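Local coordinates for protein metal-dependent phosphohydrolase, HDOD domain-containing (Geobacter sulfurreducens, PDB 3HC1) that is of unknown function but binds two iron(III) ions in an all-helical HDOD domain related to HD-type metal-dependent phosphohydrolases, at residues A[143-148]-A[228-233]; A[30-35]-A[100-105]; A[154-159]-A[191-196]. All blocks are in the same frame, centred on the assembly; numbering follows the deposited sequence.

Contact 1: residues A[143-148]-A[228-233]; sequences VNVYVA and AAIVAM
Val-145 and Ala-148 of segment 143-148 meet Ile-230 and selenomethionine Met-233 of segment 228-233. The contact joins helix 142-150 to helix 229-243. The axes of the short segments 143-148 and 229-233 approach to 9.4 Å and cross at -51°. The backbones are nearest at Val-145 and Ile-230.

All the contacts across the pair are apolar. Ile-230 projects toward helix 142-150 and divides its branches among three residues. Its CG2 presses on Ala-148 CB at 3.5 Å. Its CG1, set beside the backbone N (chi1 -63°), lies 3.9 Å from Val-145 CG2, the two side chains crossing at a slant. The chain then extends at chi2 (168°), and CD1 reaches Asn-144 CB at 4.1 Å.

Val-145 also serves Met-233, whose side chain runs at about a right angle to it. Val-145 CG1 sits 3.7 Å from Met-233 CB. The selenium is touched by both methyls: Met-233 SE is 3.9 Å from Val-145 CG2 and slightly farther from CG1. A glycine in place of Val-145 would probably open a gap between Ile-230 CG1 and the selenium and leave the Met-233 chain freer to turn.

The amide of Asn-144 does not join the apolar patch, and its ND2 bonds to Asn-41 OD1. Ala-148 and Ile-230 both touch Thr-213 of helix 208-216, and Val-145 also packs on Ala-130 of helix 116-136.

Ala-148 lies about 6 Å, side chain to side chain, from the iron ligand His-152. The contact itself binds no metal. With neither charge nor polar bond between the two segments, apolar side chains alone meet across them, and they join the helix carrying the iron ligand Asp-238 to the helix just before His-152.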
loop_
_atom_site.group_PDB
_atom_site.type_symbol
_atom_site.label_atom_id
_atom_site.label_comp_id
_atom_site.label_asym_id
_atom_site.label_seq_id
_atom_site.Cartn_x
_atom_site.Cartn_y
_atom_site.Cartn_z
ATOM N N VAL A 143 5.615 10.657 -1.071
ATOM C CA VAL A 143 4.266 10.310 -1.503
ATOM C C VAL A 143 4.268 9.112 -2.487
ATOM O O VAL A 143 3.346 8.318 -2.478
ATOM C CB VAL A 143 3.435 11.554 -1.984
ATOM C CG1 VAL A 143 2.022 11.124 -2.425
ATOM C CG2 VAL A 143 3.299 12.575 -0.828
ATOM N N ASN A 144 5.313 8.978 -3.315
ATOM C CA ASN A 144 5.455 7.848 -4.255
ATOM C C ASN A 144 5.560 6.507 -3.506
ATOM O O ASN A 144 5.009 5.497 -3.950
ATOM C CB ASN A 144 6.710 7.965 -5.111
ATOM C CG ASN A 144 6.690 9.150 -6.033
ATOM O OD1 ASN A 144 6.176 10.201 -5.702
ATOM N ND2 ASN A 144 7.286 8.987 -7.174
ATOM N N VAL A 145 6.186 6.554 -2.345
ATOM C CA VAL A 145 6.296 5.363 -1.500
ATOM C C VAL A 145 4.951 5.085 -0.854
ATOM O O VAL A 145 4.554 3.936 -0.687
ATOM C CB VAL A 145 7.372 5.526 -0.403
ATOM C CG1 VAL A 145 7.573 4.245 0.370
ATOM C CG2 VAL A 145 8.700 5.962 -1.000
ATOM N N TYR A 146 4.287 6.131 -0.394
ATOM C CA TYR A 146 2.959 5.993 0.166
ATOM C C TYR A 146 1.997 5.284 -0.836
ATOM O O TYR A 146 1.296 4.336 -0.476
ATOM C CB TYR A 146 2.378 7.348 0.560
ATOM C CG TYR A 146 0.983 7.262 1.163
ATOM C CD1 TYR A 146 -0.136 7.325 0.357
ATOM C CD2 TYR A 146 0.791 7.143 2.527
ATOM C CE1 TYR A 146 -1.397 7.250 0.861
ATOM C CE2 TYR A 146 -0.531 7.082 3.061
ATOM C CZ TYR A 146 -1.598 7.116 2.218
ATOM O OH TYR A 146 -2.879 7.075 2.693
ATOM N N VAL A 147 1.963 5.781 -2.060
ATOM C CA VAL A 147 1.051 5.272 -3.081
ATOM C C VAL A 147 1.415 3.795 -3.413
ATOM O O VAL A 147 0.520 2.978 -3.428
ATOM C CB VAL A 147 1.046 6.167 -4.345
ATOM C CG1 VAL A 147 0.433 5.444 -5.540
ATOM C CG2 VAL A 147 0.294 7.494 -4.072
ATOM N N ALA A 148 2.709 3.461 -3.591
ATOM C CA ALA A 148 3.151 2.062 -3.818
ATOM C C ALA A 148 2.674 1.155 -2.679
ATOM O O ALA A 148 2.204 0.038 -2.922
ATOM C CB ALA A 148 4.652 1.949 -4.030
ATOM N N ALA A 228 16.147 0.284 -5.901
ATOM C CA ALA A 228 14.916 -0.390 -5.493
ATOM C C ALA A 228 14.433 0.079 -4.117
ATOM O O ALA A 228 13.838 -0.712 -3.377
ATOM C CB ALA A 228 15.146 -1.921 -5.537
ATOM N N ALA A 229 14.597 1.386 -3.820
ATOM C CA ALA A 229 14.223 2.016 -2.515
ATOM C C ALA A 229 12.762 1.872 -2.234
ATOM O O ALA A 229 12.411 1.410 -1.165
ATOM C CB ALA A 229 14.599 3.471 -2.427
ATOM N N ILE A 230 11.887 2.187 -3.189
ATOM C CA ILE A 230 10.458 2.132 -2.910
ATOM C C ILE A 230 10.013 0.721 -2.552
ATOM O O ILE A 230 9.321 0.540 -1.572
ATOM C CB ILE A 230 9.594 2.724 -4.073
ATOM C CG1 ILE A 230 9.903 4.240 -4.256
ATOM C CG2 ILE A 230 8.122 2.531 -3.758
ATOM C CD1 ILE A 230 9.352 4.878 -5.529
ATOM N N VAL A 231 10.410 -0.265 -3.351
ATOM C CA VAL A 231 10.025 -1.635 -3.137
ATOM C C VAL A 231 10.553 -2.087 -1.769
ATOM O O VAL A 231 9.825 -2.702 -0.987
ATOM C CB VAL A 231 10.596 -2.631 -4.181
ATOM C CG1 VAL A 231 9.915 -4.013 -3.933
ATOM C CG2 VAL A 231 10.381 -2.155 -5.617
ATOM N N ALA A 232 11.823 -1.763 -1.491
ATOM C CA ALA A 232 12.445 -2.121 -0.238
ATOM C C ALA A 232 11.649 -1.544 0.947
ATOM O O ALA A 232 11.401 -2.264 1.929
ATOM C CB ALA A 232 13.911 -1.668 -0.234
HETATM N N MSE A 233 11.196 -0.279 0.813
HETATM C CA MSE A 233 10.408 0.399 1.841
HETATM C C MSE A 233 9.075 -0.273 2.109
HETATM O O MSE A 233 8.660 -0.474 3.279
HETATM C CB MSE A 233 10.251 1.934 1.507
HETATM C CG MSE A 233 11.604 2.642 1.829
HETATM SE SE MSE A 233 11.586 4.368 1.024
HETATM C CE MSE A 233 13.533 4.471 1.019
#

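Contact 2: residues A[30-35]-A[100-105]; sequences PDIVLR and TCAIVD
Helix 31-39, near its start, crosses helix 82-108 at -129°, with the short axes 9.4 Å apart and the backbones nearest at Val-33 and Ala-102. Ala-102 CB is the centre of the contact. Val-33 CG2 meets it at 3.7 Å and Ile-32 CG2 at 3.8 Å, two methyls from successive residues converging on one.

Val-33 has a second partner. Its other methyl, CG1, touches Ile-103 CD1 at 3.7 Å, and the two side chains cross at about a right angle. In Ile-103, CG1 stands anti to the backbone N (chi1 -159°), and the chain then turns at chi2 (79°) to bring CD1 to the valine. Val-33 thus spans two consecutive residues of helix 82-108.

Pro-30, the N-cap residue of helix 31-39, closes one end more loosely. Its ring atom CG is 4.2 Å from the carbonyl oxygen of Ala-102. All these touches are van der Waals contacts.

Helix 82-108 is shared among several neighbours. Cys-101 packs on Leu-60 and Val-64 of helix 58-69, while Asp-105 forms a salt bridge with Arg-63 of that helix. Ile-103 also touches Trp-120 of helix 116-136. Helix 82-108 thus packs against helices 31-39, 58-69 and 116-136 in an all-helical bundle.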
loop_
_atom_site.group_PDB
_atom_site.type_symbol
_atom_site.label_atom_id
_atom_site.label_comp_id
_atom_site.label_asym_id
_atom_site.label_seq_id
_atom_site.Cartn_x
_atom_site.Cartn_y
_atom_site.Cartn_z
ATOM N N PRO A 30 -10.617 5.032 -10.299
ATOM C CA PRO A 30 -10.934 6.384 -10.829
ATOM C C PRO A 30 -9.836 7.014 -11.665
ATOM O O PRO A 30 -8.635 6.783 -11.408
ATOM C CB PRO A 30 -11.110 7.211 -9.553
ATOM C CG PRO A 30 -11.635 6.243 -8.564
ATOM C CD PRO A 30 -11.076 4.889 -8.906
ATOM N N ASP A 31 -10.219 7.835 -12.638
ATOM C CA ASP A 31 -9.217 8.583 -13.408
ATOM C C ASP A 31 -8.330 9.436 -12.513
ATOM O O ASP A 31 -7.141 9.663 -12.834
ATOM C CB ASP A 31 -9.861 9.456 -14.495
ATOM C CG ASP A 31 -10.479 8.625 -15.583
ATOM O OD1 ASP A 31 -11.579 8.060 -15.348
ATOM O OD2 ASP A 31 -9.846 8.492 -16.652
ATOM N N ILE A 32 -8.890 9.911 -11.402
ATOM C CA ILE A 32 -8.116 10.795 -10.504
ATOM C C ILE A 32 -6.920 10.049 -9.866
ATOM O O ILE A 32 -5.845 10.627 -9.637
ATOM C CB ILE A 32 -9.017 11.520 -9.445
ATOM C CG1 ILE A 32 -8.262 12.727 -8.838
ATOM C CG2 ILE A 32 -9.531 10.571 -8.407
ATOM C CD1 ILE A 32 -9.155 13.769 -8.168
ATOM N N VAL A 33 -7.128 8.764 -9.600
ATOM C CA VAL A 33 -6.098 7.882 -9.041
ATOM C C VAL A 33 -4.989 7.681 -10.074
ATOM O O VAL A 33 -3.819 7.934 -9.780
ATOM C CB VAL A 33 -6.746 6.560 -8.490
ATOM C CG1 VAL A 33 -5.713 5.499 -8.188
ATOM C CG2 VAL A 33 -7.512 6.835 -7.248
ATOM N N LEU A 34 -5.346 7.339 -11.312
ATOM C CA LEU A 34 -4.352 7.256 -12.404
ATOM C C LEU A 34 -3.701 8.620 -12.695
ATOM O O LEU A 34 -2.478 8.705 -12.901
ATOM C CB LEU A 34 -4.969 6.615 -13.700
ATOM C CG LEU A 34 -4.064 6.386 -14.959
ATOM C CD1 LEU A 34 -3.158 5.144 -14.839
ATOM C CD2 LEU A 34 -4.865 6.294 -16.287
ATOM N N ARG A 35 -4.479 9.699 -12.665
ATOM C CA ARG A 35 -3.919 11.043 -12.932
ATOM C C ARG A 35 -2.878 11.396 -11.871
ATOM O O ARG A 35 -1.735 11.750 -12.191
ATOM C CB ARG A 35 -5.027 12.115 -12.992
ATOM C CG ARG A 35 -4.521 13.544 -13.322
ATOM N N THR A 100 -5.974 8.705 -1.426
ATOM C CA THR A 100 -6.483 7.835 -0.355
ATOM C C THR A 100 -8.004 7.793 -0.337
ATOM O O THR A 100 -8.609 6.728 -0.202
ATOM C CB THR A 100 -5.905 8.319 1.013
ATOM O OG1 THR A 100 -4.470 8.241 0.935
ATOM C CG2 THR A 100 -6.405 7.488 2.184
ATOM N N CYS A 101 -8.623 8.969 -0.468
ATOM C CA CYS A 101 -10.069 9.066 -0.371
ATOM C C CYS A 101 -10.763 8.547 -1.575
ATOM O O CYS A 101 -11.897 8.155 -1.454
ATOM C CB CYS A 101 -10.519 10.498 -0.093
ATOM S SG CYS A 101 -9.947 11.003 1.530
ATOM N N ALA A 102 -10.067 8.495 -2.707
ATOM C CA ALA A 102 -10.628 7.928 -3.940
ATOM C C ALA A 102 -10.369 6.427 -4.009
ATOM O O ALA A 102 -11.228 5.690 -4.430
ATOM C CB ALA A 102 -10.051 8.618 -5.209
ATOM N N ILE A 103 -9.186 5.982 -3.607
ATOM C CA ILE A 103 -8.844 4.569 -3.728
ATOM C C ILE A 103 -9.707 3.712 -2.735
ATOM O O ILE A 103 -9.864 2.515 -2.924
ATOM C CB ILE A 103 -7.349 4.354 -3.561
ATOM C CG1 ILE A 103 -6.897 3.010 -4.178
ATOM C CG2 ILE A 103 -6.908 4.467 -2.121
ATOM C CD1 ILE A 103 -6.751 3.076 -5.661
ATOM N N VAL A 104 -10.249 4.328 -1.690
ATOM C CA VAL A 104 -11.003 3.563 -0.694
ATOM C C VAL A 104 -12.225 2.856 -1.337
ATOM O O VAL A 104 -12.595 1.774 -0.911
ATOM C CB VAL A 104 -11.357 4.356 0.549
ATOM C CG1 VAL A 104 -12.349 5.499 0.221
ATOM C CG2 VAL A 104 -11.903 3.401 1.652
ATOM N N ASP A 105 -12.799 3.421 -2.397
ATOM C CA ASP A 105 -13.905 2.745 -3.099
ATOM C C ASP A 105 -13.523 1.383 -3.670
ATOM O O ASP A 105 -14.328 0.476 -3.678
ATOM C CB ASP A 105 -14.480 3.626 -4.224
ATOM C CG ASP A 105 -15.174 4.847 -3.693
ATOM O OD1 ASP A 105 -15.774 4.766 -2.608
ATOM O OD2 ASP A 105 -15.094 5.904 -4.351
#

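Contact 3: residues A[154-159]-A[191-196]; sequences VGEVFI and TSHCEV. With FE (Fe (III) ion), chain B.
The di-iron site of the HDOD domain takes one of its ligands, His-193, from this contact, where Glu-156 lies against the histidine ring. His-193 NE2 binds iron at 2.3 Å. Glu-156 CG sits over one ring face, 3.8 Å from the centroid, in a CH-pi contact. Its carboxylate stacks almost flat, the planes 16° apart. The chain bends at chi2 (-75°), which places CD 3.5 Å from His-193 CG. His-193 ND1 is held by Glu-185, and this bond helps fix the ring's rotation.

The backbones come close at Gly-155. A CB there would clash with His-193 O. One water links them, accepting from Gly-155 N at 2.8 Å and donating to His-193 O. Beyond, Val-196 CG1 packs on Phe-158 CD2 at 3.5 Å.

Ser-192 and Glu-195 form a capping box at the start of helix 193-203. Ser-192 OG accepts from Cys-194 N at 3.0 Å, and Glu-195 OE1 takes bonds from both Ser-192 N and OG.

Water, Asp-153, His-217, His-218 and Glu-249 complete the coordination of this iron. Asp-153 and Glu-249 also bind the second ion, giving a binuclear centre rich in histidine and carboxylate, of the HD-domain type.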
loop_
_atom_site.group_PDB
_atom_site.type_symbol
_atom_site.label_atom_id
_atom_site.label_comp_id
_atom_site.label_asym_id
_atom_site.label_seq_id
_atom_site.Cartn_x
_atom_site.Cartn_y
_atom_site.Cartn_z
ATOM N N VAL A 154 -3.094 -4.899 -3.831
ATOM C CA VAL A 154 -4.285 -4.741 -4.686
ATOM C C VAL A 154 -4.690 -6.092 -5.333
ATOM O O VAL A 154 -5.851 -6.336 -5.588
ATOM C CB VAL A 154 -4.073 -3.614 -5.736
ATOM C CG1 VAL A 154 -3.033 -4.039 -6.805
ATOM C CG2 VAL A 154 -5.332 -3.244 -6.360
ATOM N N GLY A 155 -3.737 -6.999 -5.522
ATOM C CA GLY A 155 -4.051 -8.349 -5.980
ATOM C C GLY A 155 -4.910 -9.201 -5.058
ATOM O O GLY A 155 -5.676 -10.027 -5.561
ATOM N N GLU A 156 -4.744 -9.040 -3.746
ATOM C CA GLU A 156 -5.579 -9.743 -2.737
ATOM C C GLU A 156 -6.965 -9.158 -2.752
ATOM O O GLU A 156 -7.935 -9.876 -2.543
ATOM C CB GLU A 156 -5.048 -9.620 -1.298
ATOM C CG GLU A 156 -3.751 -10.236 -0.999
ATOM C CD GLU A 156 -3.806 -11.757 -0.902
ATOM O OE1 GLU A 156 -4.309 -12.378 -1.841
ATOM O OE2 GLU A 156 -3.335 -12.306 0.111
ATOM N N VAL A 157 -7.070 -7.858 -3.018
ATOM C CA VAL A 157 -8.345 -7.230 -3.172
ATOM C C VAL A 157 -9.056 -7.849 -4.348
ATOM O O VAL A 157 -10.214 -8.219 -4.262
ATOM C CB VAL A 157 -8.258 -5.684 -3.348
ATOM C CG1 VAL A 157 -9.639 -5.118 -3.696
ATOM C CG2 VAL A 157 -7.765 -5.069 -2.055
ATOM N N PHE A 158 -8.338 -8.015 -5.445
ATOM C CA PHE A 158 -8.921 -8.650 -6.607
ATOM C C PHE A 158 -9.379 -10.065 -6.354
ATOM O O PHE A 158 -10.484 -10.419 -6.725
ATOM C CB PHE A 158 -7.920 -8.666 -7.768
ATOM C CG PHE A 158 -8.424 -9.407 -8.950
ATOM C CD1 PHE A 158 -9.276 -8.782 -9.832
ATOM C CD2 PHE A 158 -8.109 -10.745 -9.143
ATOM C CE1 PHE A 158 -9.764 -9.470 -10.920
ATOM C CE2 PHE A 158 -8.606 -11.417 -10.227
ATOM C CZ PHE A 158 -9.434 -10.779 -11.100
ATOM N N ILE A 159 -8.508 -10.906 -5.784
ATOM C CA ILE A 159 -8.856 -12.294 -5.594
ATOM C C ILE A 159 -10.047 -12.397 -4.607
ATOM O O ILE A 159 -10.949 -13.228 -4.814
ATOM C CB ILE A 159 -7.673 -13.114 -5.079
ATOM C CG1 ILE A 159 -6.511 -13.073 -6.089
ATOM C CG2 ILE A 159 -8.045 -14.557 -4.762
ATOM C CD1 ILE A 159 -5.278 -13.724 -5.541
ATOM N N THR A 191 0.205 -19.302 -8.759
ATOM C CA THR A 191 0.580 -17.893 -8.884
ATOM C C THR A 191 0.087 -17.227 -7.611
ATOM O O THR A 191 -0.661 -17.838 -6.856
ATOM C CB THR A 191 -0.018 -17.230 -10.152
ATOM O OG1 THR A 191 0.618 -15.962 -10.363
ATOM C CG2 THR A 191 -1.540 -17.009 -10.044
ATOM N N SER A 192 0.484 -15.977 -7.355
ATOM C CA SER A 192 0.020 -15.276 -6.160
ATOM C C SER A 192 -0.556 -13.878 -6.452
ATOM O O SER A 192 -0.547 -13.393 -7.598
ATOM C CB SER A 192 1.180 -15.177 -5.165
ATOM O OG SER A 192 1.927 -13.980 -5.388
ATOM N N HIS A 193 -1.013 -13.217 -5.395
ATOM C CA HIS A 193 -1.486 -11.835 -5.492
ATOM C C HIS A 193 -0.401 -10.856 -5.965
ATOM O O HIS A 193 -0.754 -9.752 -6.443
ATOM C CB HIS A 193 -2.082 -11.329 -4.177
ATOM C CG HIS A 193 -1.080 -11.182 -3.081
ATOM N ND1 HIS A 193 -0.524 -12.269 -2.428
ATOM C CD2 HIS A 193 -0.482 -10.086 -2.567
ATOM C CE1 HIS A 193 0.333 -11.832 -1.526
ATOM N NE2 HIS A 193 0.358 -10.512 -1.572
ATOM N N CYS A 194 0.876 -11.208 -5.800
ATOM C CA CYS A 194 1.992 -10.444 -6.385
ATOM C C CYS A 194 1.865 -10.378 -7.889
ATOM O O CYS A 194 1.846 -9.314 -8.477
ATOM C CB CYS A 194 3.328 -11.026 -6.021
ATOM S SG CYS A 194 3.681 -11.017 -4.246
ATOM N N GLU A 195 1.709 -11.517 -8.528
ATOM C CA GLU A 195 1.575 -11.557 -9.978
ATOM C C GLU A 195 0.246 -11.071 -10.514
ATOM O O GLU A 195 0.187 -10.349 -11.529
ATOM C CB GLU A 195 1.833 -12.995 -10.434
ATOM C CG GLU A 195 3.249 -13.411 -10.139
ATOM C CD GLU A 195 3.429 -14.073 -8.778
ATOM O OE1 GLU A 195 2.515 -14.102 -7.938
ATOM O OE2 GLU A 195 4.516 -14.565 -8.572
ATOM N N VAL A 196 -0.840 -11.456 -9.828
ATOM C CA VAL A 196 -2.135 -10.936 -10.156
ATOM C C VAL A 196 -2.156 -9.436 -9.989
ATOM O O VAL A 196 -2.707 -8.759 -10.841
ATOM C CB VAL A 196 -3.273 -11.591 -9.291
ATOM C CG1 VAL A 196 -4.688 -10.980 -9.535
ATOM C CG2 VAL A 196 -3.327 -13.081 -9.640
HETATM FE FE FE B . 1.206 -9.069 0.001
HETATM O O HOH W 1 -1.026 -7.434 -4.817
HETATM O O HOH W 2 1.950 -8.001 1.373
#

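Overall arrangement
All three contacts are buried and join helices of one all-helical chain. Contact 1 lies nearest the chain centre, about 9 Å away; the others lie about 13 Å out. Contacts 1 and 2 are apolar and rest on branched side chains and alanines. Contact 3 adds a metal ligand, a bridging water and a capped helix start. Contact 2 is the more open of the apolar pair, with Pro-30 and Ile-32 partly exposed. Tyr-146 OH and Thr-100 OG1 link contacts 1 and 2 by a probable hydrogen bond. Helices 142-150 and 154-162 are consecutive, so in sequence segments 143-148 and 154-159 stand before and after His-152 and Asp-153.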